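MutT/NUDIX family protein (Bacillus thuringiensis str. Al Hakam, PDB 3ID9) probably hydrolyses nucleoside diphosphates linked to another moiety, though its own substrate is not established. Local coordinates at residues 84-90 against 154-160; 23-29 against 50-55; 34-40 against 123-129. All coordinates share one frame. Residue numbers count along the deposited sequence, not the author numbering.

Contact 1 (84-90 against 154-160); sequences YVCDKPD and SYQGLKR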
loop_
_atom_site.group_PDB
_atom_site.type_symbol
_atom_site.label_atom_id
_atom_site.label_comp_id
_atom_site.label_asym_id
_atom_site.label_seq_id
_atom_site.Cartn_x
_atom_site.Cartn_y
_atom_site.Cartn_z
ATOM N N TYR B 84 2.155 4.956 3.402
ATOM C CA TYR B 84 0.810 5.050 3.907
ATOM C C TYR B 84 -0.211 4.908 2.794
ATOM O O TYR B 84 -0.047 5.463 1.706
ATOM C CB TYR B 84 0.663 6.412 4.587
ATOM C CG TYR B 84 -0.611 6.639 5.347
ATOM C CD1 TYR B 84 -0.773 6.144 6.639
ATOM C CD2 TYR B 84 -1.646 7.387 4.791
ATOM C CE1 TYR B 84 -1.938 6.395 7.367
ATOM C CE2 TYR B 84 -2.811 7.645 5.504
ATOM C CZ TYR B 84 -2.951 7.150 6.791
ATOM O OH TYR B 84 -4.098 7.434 7.502
ATOM N N VAL B 85 -1.263 4.150 3.077
ATOM C CA VAL B 85 -2.332 3.935 2.123
ATOM C C VAL B 85 -3.616 4.367 2.809
ATOM O O VAL B 85 -3.932 3.929 3.916
ATOM C CB VAL B 85 -2.424 2.450 1.685
ATOM C CG1 VAL B 85 -3.647 2.244 0.812
ATOM C CG2 VAL B 85 -1.169 2.058 0.910
ATOM N N CYS B 86 -4.335 5.263 2.150
ATOM C CA CYS B 86 -5.579 5.780 2.685
ATOM C C CYS B 86 -6.665 5.572 1.640
ATOM O O CYS B 86 -6.520 6.003 0.495
ATOM C CB CYS B 86 -5.419 7.275 3.002
ATOM S SG CYS B 86 -6.949 8.109 3.509
ATOM N N ASP B 87 -7.740 4.884 2.009
ATOM C CA ASP B 87 -8.797 4.690 1.041
ATOM C C ASP B 87 -10.150 5.147 1.548
ATOM O O ASP B 87 -10.492 4.968 2.716
ATOM C CB ASP B 87 -8.823 3.236 0.516
ATOM C CG ASP B 87 -9.423 2.241 1.494
ATOM O OD1 ASP B 87 -8.985 2.171 2.663
ATOM O OD2 ASP B 87 -10.335 1.505 1.067
ATOM N N LYS B 88 -10.877 5.803 0.647
ATOM C CA LYS B 88 -12.207 6.342 0.908
ATOM C C LYS B 88 -13.153 5.781 -0.131
ATOM O O LYS B 88 -13.404 6.418 -1.155
ATOM C CB LYS B 88 -12.215 7.869 0.789
ATOM C CG LYS B 88 -11.564 8.629 1.933
ATOM C CD LYS B 88 -11.749 10.117 1.704
ATOM C CE LYS B 88 -11.173 10.957 2.823
ATOM N NZ LYS B 88 -11.403 12.409 2.528
ATOM N N PRO B 89 -13.683 4.575 0.109
ATOM C CA PRO B 89 -14.601 3.997 -0.874
ATOM C C PRO B 89 -15.888 4.808 -1.085
ATOM O O PRO B 89 -16.467 4.764 -2.174
ATOM C CB PRO B 89 -14.846 2.581 -0.333
ATOM C CG PRO B 89 -14.659 2.738 1.142
ATOM C CD PRO B 89 -13.457 3.653 1.236
ATOM N N ASP B 90 -16.318 5.560 -0.066
ATOM C CA ASP B 90 -17.539 6.364 -0.181
ATOM C C ASP B 90 -17.372 7.643 -1.007
ATOM O O ASP B 90 -18.363 8.289 -1.345
ATOM C CB ASP B 90 -18.092 6.762 1.201
ATOM C CG ASP B 90 -18.512 5.567 2.046
ATOM O OD1 ASP B 90 -19.167 4.636 1.518
ATOM O OD2 ASP B 90 -18.195 5.568 3.257
ATOM N N SER B 154 1.835 1.522 6.630
ATOM C CA SER B 154 0.702 1.979 7.429
ATOM C C SER B 154 -0.542 2.050 6.553
ATOM O O SER B 154 -0.460 2.369 5.367
ATOM C CB SER B 154 0.978 3.362 8.022
ATOM O OG SER B 154 1.995 3.304 8.998
ATOM N N TYR B 155 -1.694 1.768 7.142
ATOM C CA TYR B 155 -2.938 1.791 6.389
ATOM C C TYR B 155 -4.109 2.317 7.203
ATOM O O TYR B 155 -4.137 2.209 8.425
ATOM C CB TYR B 155 -3.282 0.386 5.897
ATOM C CG TYR B 155 -4.721 0.262 5.453
ATOM C CD1 TYR B 155 -5.124 0.674 4.182
ATOM C CD2 TYR B 155 -5.698 -0.196 6.335
ATOM C CE1 TYR B 155 -6.462 0.635 3.805
ATOM C CE2 TYR B 155 -7.040 -0.236 5.966
ATOM C CZ TYR B 155 -7.416 0.179 4.704
ATOM O OH TYR B 155 -8.746 0.134 4.346
ATOM N N GLN B 156 -5.097 2.864 6.514
ATOM C CA GLN B 156 -6.266 3.380 7.190
ATOM C C GLN B 156 -7.426 3.453 6.217
ATOM O O GLN B 156 -7.277 3.952 5.104
ATOM C CB GLN B 156 -5.966 4.762 7.751
ATOM C CG GLN B 156 -7.077 5.355 8.581
ATOM C CD GLN B 156 -6.734 6.754 9.074
ATOM O OE1 GLN B 156 -5.695 6.967 9.705
ATOM N NE2 GLN B 156 -7.608 7.715 8.787
ATOM N N GLY B 157 -8.572 2.923 6.634
ATOM C CA GLY B 157 -9.761 2.961 5.806
ATOM C C GLY B 157 -10.677 4.015 6.404
ATOM O O GLY B 157 -10.849 4.068 7.620
ATOM N N LEU B 158 -11.256 4.863 5.561
ATOM C CA LEU B 158 -12.144 5.916 6.040
ATOM C C LEU B 158 -13.505 5.885 5.368
ATOM O O LEU B 158 -13.612 5.946 4.143
ATOM C CB LEU B 158 -11.509 7.284 5.802
ATOM C CG LEU B 158 -10.203 7.547 6.543
ATOM C CD1 LEU B 158 -9.543 8.798 6.005
ATOM C CD2 LEU B 158 -10.497 7.673 8.025
ATOM N N LYS B 159 -14.545 5.798 6.186
ATOM C CA LYS B 159 -15.915 5.787 5.701
ATOM C C LYS B 159 -16.696 6.841 6.473
ATOM O O LYS B 159 -16.372 7.136 7.624
ATOM C CB LYS B 159 -16.546 4.409 5.917
ATOM C CG LYS B 159 -15.918 3.306 5.083
ATOM C CD LYS B 159 -16.623 1.969 5.266
ATOM C CE LYS B 159 -18.065 2.008 4.789
ATOM N NZ LYS B 159 -18.171 2.297 3.336
ATOM N N ARG B 160 -17.707 7.425 5.838
ATOM C CA ARG B 160 -18.524 8.428 6.507
ATOM C C ARG B 160 -19.424 7.771 7.548
ATOM O O ARG B 160 -19.691 6.569 7.492
ATOM C CB ARG B 160 -19.384 9.189 5.494
ATOM C CG ARG B 160 -18.728 10.431 4.915
ATOM C CD ARG B 160 -18.538 11.513 5.982
ATOM N NE ARG B 160 -19.369 12.695 5.731
ATOM C CZ ARG B 160 -20.515 12.964 6.349
ATOM N NH1 ARG B 160 -20.991 12.139 7.274
ATOM N NH2 ARG B 160 -21.191 14.062 6.039
#

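Contact 2 (23-29 against 50-55); sequences QVRVTGI and LPGGRV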
loop_
_atom_site.group_PDB
_atom_site.type_symbol
_atom_site.label_atom_id
_atom_site.label_comp_id
_atom_site.label_asym_id
_atom_site.label_seq_id
_atom_site.Cartn_x
_atom_site.Cartn_y
_atom_site.Cartn_z
ATOM N N GLN B 23 -10.268 6.505 -8.413
ATOM C CA GLN B 23 -9.281 7.546 -8.662
ATOM C C GLN B 23 -8.131 7.274 -7.708
ATOM O O GLN B 23 -8.332 7.181 -6.498
ATOM C CB GLN B 23 -9.855 8.933 -8.386
ATOM C CG GLN B 23 -8.800 10.031 -8.436
ATOM C CD GLN B 23 -9.357 11.417 -8.129
ATOM O OE1 GLN B 23 -9.913 11.660 -7.051
ATOM N NE2 GLN B 23 -9.207 12.334 -9.083
ATOM N N VAL B 24 -6.930 7.128 -8.252
ATOM C CA VAL B 24 -5.764 6.856 -7.425
ATOM C C VAL B 24 -4.786 8.025 -7.395
ATOM O O VAL B 24 -4.430 8.587 -8.431
ATOM C CB VAL B 24 -5.020 5.608 -7.914
ATOM C CG1 VAL B 24 -3.938 5.229 -6.920
ATOM C CG2 VAL B 24 -5.999 4.463 -8.107
ATOM N N ARG B 25 -4.353 8.386 -6.193
ATOM C CA ARG B 25 -3.412 9.482 -6.010
ATOM C C ARG B 25 -2.168 9.065 -5.258
ATOM O O ARG B 25 -2.243 8.357 -4.251
ATOM C CB ARG B 25 -4.085 10.641 -5.274
ATOM C CG ARG B 25 -5.023 11.408 -6.170
ATOM C CD ARG B 25 -5.798 12.503 -5.467
ATOM N NE ARG B 25 -6.532 13.251 -6.479
ATOM C CZ ARG B 25 -5.956 14.082 -7.345
ATOM N NH1 ARG B 25 -4.642 14.283 -7.304
ATOM N NH2 ARG B 25 -6.689 14.680 -8.277
ATOM N N VAL B 26 -1.023 9.504 -5.769
ATOM C CA VAL B 26 0.263 9.214 -5.154
ATOM C C VAL B 26 0.844 10.501 -4.590
ATOM O O VAL B 26 0.604 11.583 -5.118
ATOM C CB VAL B 26 1.267 8.628 -6.172
ATOM C CG1 VAL B 26 0.841 7.235 -6.568
ATOM C CG2 VAL B 26 1.348 9.523 -7.405
ATOM N N THR B 27 1.599 10.374 -3.508
ATOM C CA THR B 27 2.230 11.524 -2.871
ATOM C C THR B 27 3.656 11.125 -2.566
ATOM O O THR B 27 3.909 9.999 -2.130
ATOM C CB THR B 27 1.513 11.912 -1.559
ATOM O OG1 THR B 27 0.267 12.537 -1.874
ATOM C CG2 THR B 27 2.367 12.863 -0.732
ATOM N N GLY B 28 4.585 12.046 -2.806
ATOM C CA GLY B 28 5.977 11.748 -2.560
ATOM C C GLY B 28 6.544 12.428 -1.331
ATOM O O GLY B 28 6.244 13.586 -1.044
ATOM N N ILE B 29 7.366 11.691 -0.597
ATOM C CA ILE B 29 8.010 12.218 0.584
ATOM C C ILE B 29 9.499 11.923 0.456
ATOM O O ILE B 29 9.963 10.808 0.725
ATOM C CB ILE B 29 7.417 11.602 1.866
ATOM C CG1 ILE B 29 6.002 12.158 2.058
ATOM C CG2 ILE B 29 8.291 11.925 3.063
ATOM C CD1 ILE B 29 5.355 11.818 3.365
ATOM N N LEU B 50 3.115 18.813 -0.336
ATOM C CA LEU B 50 3.845 17.658 -0.827
ATOM C C LEU B 50 3.606 17.423 -2.316
ATOM O O LEU B 50 2.538 17.713 -2.846
ATOM C CB LEU B 50 3.445 16.423 -0.034
ATOM C CG LEU B 50 3.835 16.445 1.440
ATOM C CD1 LEU B 50 3.062 15.365 2.196
ATOM C CD2 LEU B 50 5.343 16.233 1.564
ATOM N N PRO B 51 4.622 16.920 -3.017
ATOM C CA PRO B 51 4.466 16.661 -4.449
ATOM C C PRO B 51 3.630 15.400 -4.653
ATOM O O PRO B 51 3.752 14.444 -3.896
ATOM C CB PRO B 51 5.905 16.493 -4.923
ATOM C CG PRO B 51 6.576 15.875 -3.712
ATOM C CD PRO B 51 6.014 16.703 -2.584
ATOM N N GLY B 52 2.778 15.411 -5.671
ATOM C CA GLY B 52 1.943 14.264 -5.955
ATOM C C GLY B 52 0.925 14.570 -7.032
ATOM O O GLY B 52 0.939 15.648 -7.616
ATOM N N GLY B 53 0.041 13.619 -7.300
ATOM C CA GLY B 53 -0.973 13.826 -8.309
ATOM C C GLY B 53 -1.742 12.565 -8.656
ATOM O O GLY B 53 -1.534 11.495 -8.078
ATOM N N ARG B 54 -2.633 12.705 -9.626
ATOM C CA ARG B 54 -3.465 11.608 -10.087
ATOM C C ARG B 54 -2.675 10.573 -10.887
ATOM O O ARG B 54 -1.817 10.913 -11.702
ATOM C CB ARG B 54 -4.590 12.157 -10.968
ATOM C CG ARG B 54 -5.988 11.762 -10.542
ATOM C CD ARG B 54 -6.798 11.284 -11.740
ATOM N NE ARG B 54 -6.473 12.042 -12.945
ATOM C CZ ARG B 54 -6.585 11.558 -14.181
ATOM N NH1 ARG B 54 -7.020 10.318 -14.372
ATOM N NH2 ARG B 54 -6.240 12.306 -15.226
ATOM N N VAL B 55 -2.962 9.304 -10.641
ATOM C CA VAL B 55 -2.319 8.236 -11.388
ATOM C C VAL B 55 -3.132 8.153 -12.685
ATOM O O VAL B 55 -4.326 7.879 -12.653
ATOM C CB VAL B 55 -2.390 6.909 -10.612
ATOM C CG1 VAL B 55 -1.851 5.762 -11.463
ATOM C CG2 VAL B 55 -1.590 7.037 -9.325
HETATM O O HOH W 1 -6.603 7.469 -11.125
HETATM O O HOH W 2 0.134 15.425 -3.591
#

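Contact 3 (34-40 against 123-129); sequences EKVLLVK and DVQMVPI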
loop_
_atom_site.group_PDB
_atom_site.type_symbol
_atom_site.label_atom_id
_atom_site.label_comp_id
_atom_site.label_asym_id
_atom_site.label_seq_id
_atom_site.Cartn_x
_atom_site.Cartn_y
_atom_site.Cartn_z
ATOM N N GLU B 34 16.975 15.410 7.379
ATOM C CA GLU B 34 15.813 15.691 8.214
ATOM C C GLU B 34 14.890 16.775 7.664
ATOM O O GLU B 34 14.160 17.415 8.419
ATOM C CB GLU B 34 16.266 16.076 9.622
ATOM C CG GLU B 34 17.053 14.995 10.344
ATOM C CD GLU B 34 17.664 15.499 11.647
ATOM O OE1 GLU B 34 18.520 16.418 11.597
ATOM O OE2 GLU B 34 17.287 14.983 12.721
ATOM N N LYS B 35 14.922 16.983 6.353
ATOM C CA LYS B 35 14.060 17.981 5.724
ATOM C C LYS B 35 13.213 17.305 4.670
ATOM O O LYS B 35 13.648 16.343 4.039
ATOM C CB LYS B 35 14.883 19.074 5.051
ATOM C CG LYS B 35 15.787 19.857 5.980
ATOM C CD LYS B 35 16.642 20.805 5.164
ATOM C CE LYS B 35 17.656 21.530 6.018
ATOM N NZ LYS B 35 18.499 22.425 5.180
ATOM N N VAL B 36 12.006 17.817 4.474
ATOM C CA VAL B 36 11.102 17.261 3.483
ATOM C C VAL B 36 10.960 18.191 2.289
ATOM O O VAL B 36 10.891 19.402 2.440
ATOM C CB VAL B 36 9.695 17.016 4.081
ATOM C CG1 VAL B 36 8.818 16.299 3.072
ATOM C CG2 VAL B 36 9.807 16.180 5.329
ATOM N N LEU B 37 10.894 17.612 1.099
ATOM C CA LEU B 37 10.741 18.387 -0.122
ATOM C C LEU B 37 9.307 18.889 -0.290
ATOM O O LEU B 37 8.383 18.093 -0.404
ATOM C CB LEU B 37 11.117 17.509 -1.320
ATOM C CG LEU B 37 11.061 17.907 -2.806
ATOM C CD1 LEU B 37 10.134 19.077 -3.055
ATOM C CD2 LEU B 37 12.462 18.223 -3.274
ATOM N N LEU B 38 9.117 20.208 -0.292
ATOM C CA LEU B 38 7.794 20.760 -0.529
ATOM C C LEU B 38 7.830 21.471 -1.865
ATOM O O LEU B 38 8.858 21.975 -2.294
ATOM C CB LEU B 38 7.351 21.736 0.559
ATOM C CG LEU B 38 7.179 21.150 1.964
ATOM C CD1 LEU B 38 6.494 22.193 2.858
ATOM C CD2 LEU B 38 6.363 19.845 1.896
ATOM N N VAL B 39 6.680 21.491 -2.513
ATOM C CA VAL B 39 6.498 22.085 -3.812
ATOM C C VAL B 39 5.434 23.169 -3.677
ATOM O O VAL B 39 4.602 23.125 -2.766
ATOM C CB VAL B 39 6.060 20.971 -4.804
ATOM C CG1 VAL B 39 5.179 21.521 -5.892
ATOM C CG2 VAL B 39 7.292 20.322 -5.406
ATOM N N LYS B 40 5.464 24.155 -4.564
ATOM C CA LYS B 40 4.473 25.217 -4.496
ATOM C C LYS B 40 3.381 24.910 -5.512
ATOM O O LYS B 40 3.669 24.675 -6.687
ATOM C CB LYS B 40 5.117 26.567 -4.802
ATOM C CG LYS B 40 4.242 27.760 -4.497
ATOM C CD LYS B 40 4.308 28.143 -3.026
ATOM C CE LYS B 40 4.952 29.526 -2.840
ATOM N NZ LYS B 40 4.209 30.618 -3.543
ATOM N N ASP B 123 9.380 25.384 -8.349
ATOM C CA ASP B 123 9.292 26.006 -7.039
ATOM C C ASP B 123 9.486 24.883 -6.031
ATOM O O ASP B 123 8.593 24.070 -5.813
ATOM C CB ASP B 123 7.927 26.666 -6.850
ATOM C CG ASP B 123 7.717 27.841 -7.786
ATOM O OD1 ASP B 123 8.717 28.477 -8.182
ATOM O OD2 ASP B 123 6.553 28.142 -8.116
ATOM N N VAL B 124 10.663 24.845 -5.419
ATOM C CA VAL B 124 11.003 23.794 -4.469
ATOM C C VAL B 124 11.660 24.317 -3.202
ATOM O O VAL B 124 12.443 25.272 -3.228
ATOM C CB VAL B 124 11.957 22.779 -5.132
ATOM C CG1 VAL B 124 12.384 21.710 -4.141
ATOM C CG2 VAL B 124 11.275 22.162 -6.335
ATOM N N GLN B 125 11.350 23.667 -2.089
ATOM C CA GLN B 125 11.916 24.054 -0.817
ATOM C C GLN B 125 12.063 22.829 0.085
ATOM O O GLN B 125 11.187 21.966 0.134
ATOM C CB GLN B 125 11.009 25.089 -0.158
ATOM C CG GLN B 125 11.545 25.619 1.141
ATOM C CD GLN B 125 10.558 26.508 1.879
ATOM O OE1 GLN B 125 10.857 26.983 2.967
ATOM N NE2 GLN B 125 9.379 26.731 1.295
HETATM N N MSE B 126 13.185 22.744 0.788
HETATM C CA MSE B 126 13.432 21.640 1.700
HETATM C C MSE B 126 13.138 22.161 3.101
HETATM O O MSE B 126 13.905 22.936 3.651
HETATM C CB MSE B 126 14.889 21.177 1.601
HETATM C CG MSE B 126 15.275 20.552 0.264
HETATM SE SE MSE B 126 14.249 18.948 -0.229
HETATM C CE MSE B 126 14.775 17.778 1.224
ATOM N N VAL B 127 12.022 21.737 3.676
ATOM C CA VAL B 127 11.641 22.192 5.001
ATOM C C VAL B 127 11.932 21.180 6.105
ATOM O O VAL B 127 11.584 20.011 6.000
ATOM C CB VAL B 127 10.141 22.569 5.045
ATOM C CG1 VAL B 127 9.731 22.926 6.465
ATOM C CG2 VAL B 127 9.875 23.756 4.123
ATOM N N PRO B 128 12.587 21.628 7.186
ATOM C CA PRO B 128 12.902 20.723 8.297
ATOM C C PRO B 128 11.610 20.089 8.778
ATOM O O PRO B 128 10.592 20.771 8.894
ATOM C CB PRO B 128 13.504 21.655 9.346
ATOM C CG PRO B 128 14.126 22.739 8.518
ATOM C CD PRO B 128 13.059 22.993 7.470
ATOM N N ILE B 129 11.654 18.791 9.060
ATOM C CA ILE B 129 10.470 18.073 9.510
ATOM C C ILE B 129 9.852 18.630 10.787
ATOM O O ILE B 129 8.634 18.631 10.926
ATOM C CB ILE B 129 10.780 16.574 9.681
ATOM C CG1 ILE B 129 11.132 15.984 8.313
ATOM C CG2 ILE B 129 9.572 15.840 10.264
ATOM C CD1 ILE B 129 11.734 14.609 8.381
#

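Contact 1 (84-90 against 154-160)
This is a parallel strand pairing at the edge of the mixed sheet, where the C-terminal strand of the modelled chain joins 77-88. The strand at 154-157 runs beside 84-88, with axes 4.7 Å apart and 8° from parallel. Four backbone hydrogen bonds join them. V85 N donates to S154 O at 3.0 Å, and Q156 N to V85 O at 3.0 Å. D87 N then donates to Q156 O at 3.3 Å, and L158 N to D87 O at 2.9 Å. V85 and D87 thus use both N and O across the pair, as expected for parallel strands, while Y84, C86 and K88 hydrogen-bond by backbone to strand 95-104 on the other edge of 77-88. In the Nudix fold seen here, 154-157 follows helix 139-147 and adds a strand beside 77-88.

The Y84, C86, S154 and Q156 side chains share one face. There Y84 OH donates to Q156 OE1 at 2.8 Å, and C86 SG packs on L158 CD1 at 3.7 Å. L144 of helix 139-147 touches Y84 and S154.

V85, D87 and Y155 lie on the other face. Y155 OH donates to D87 OD1 at 2.7 Å; a CB on G157 would clash with this hydroxyl. This face meets the second subunit: F100 of that subunit stacks edge-to-face with Y155, E62 N of that subunit bonds to Y155 OH, and D87 OD2 accepts from L61 N of that subunit.

Beyond the strands, K159 NZ makes a salt bridge to D90 OD1 at 3.1 Å and also bonds to G58 O of the second subunit. R160 N donates to D90 OD2 at 3.2 Å.

Contact 2 (23-29 against 50-55)
V55 CG2 lies over two valines of strand 23-29, 3.8 Å from V24 CG1 and 3.7 Å from V26 CG1. A64 of helix 61-72 also touches V55, so this patch faces that helix. The backbones pair antiparallel, with axes 4.8 Å apart at 169°. V26 and G53 form the hydrogen-bonded pair: V26 N to G53 O is 3.1 Å and G53 N to V26 O is 3.0 Å. V55 N to V24 O at 2.7 Å and G28 N to P51 O at 2.8 Å extend the pairing. Water 1 bridges V24 N and V55 O, at 2.9 and 2.8 Å.

At the T27-G52 pair the CA atoms are only 4.1 Å apart. A CB on G52 would clash with V26 O, so glycine suits this close approach. On the R25 face, R54 CG lies over one face of the R25 guanidinium, with R25 NH2 to R54 CG at 3.8 Å. At the far end, I29 CG1 meets L50 CD2 at 4.2 Å.

The Nudix box, residues 53-74, begins on this strand and includes helix 61-72. Main-chain bonds and valine packing fix its start to the sheet, and R67 and E72 of the helix bond back to R54 O and G52 N.

Contact 3 (34-40 against 123-129)
Six backbone hydrogen bonds join strand 35-40 to strand 124-128 and their flanks, antiparallel at 146°. V36 and V127 satisfy each other twice: V36 N to V127 O is 2.7 Å, and V127 N to V36 O is 2.9 Å. L38 and Q125 do the same, with L38 N to Q125 O at 2.7 Å and Q125 N to L38 O at 3.0 Å. I129 N, just past the strand, donates to E34 O at 2.9 Å. At the other end K40 N reaches D123 O at 3.4 Å, a weak bond. L37 and V39 look the other way, bonding by backbone to L30 and S49. Strand 35-40 is thus held on both edges within the Nudix sheet.

Side chains fill both faces. V36 CG2 meets I129 CG1 at 3.3 Å, and L38 CD1 meets V127 CG2 at 3.9 Å. I145 of helix 139-147 touches V36 and I129. On the other face L37 CD2 packs on V124 CG1 and on SE of selenomethionine M126, both at 3.6 Å.

No side-chain hydrogen bond or salt bridge crosses this pair. Its polar cohesion comes entirely from the main chain, and its side-chain contacts are mostly apolar.

All three contacts are strand pairings in one mixed sheet. Contact 2 is the most central, its centre about 6 Å from the centre of the chain. The centre of contact 3, partly buried, is about 12 Å from that point. Contact 1, at the surface, has its centre about 15 Å from it, on the opposite side from contact 3. Contacts 2 and 3 touch: P51 CD is 3.5 Å from L37 O. Contact 1 touches neither. Helix 139-147 reaches all three. Contact 1 is parallel and adds side-chain hydrogen bonds and a salt bridge. It bonds to the second subunit; contact 2 touches that subunit at V24, and contact 3 does not. Contacts 2 and 3 are antiparallel and rely mainly on backbone bonds and aliphatic packing.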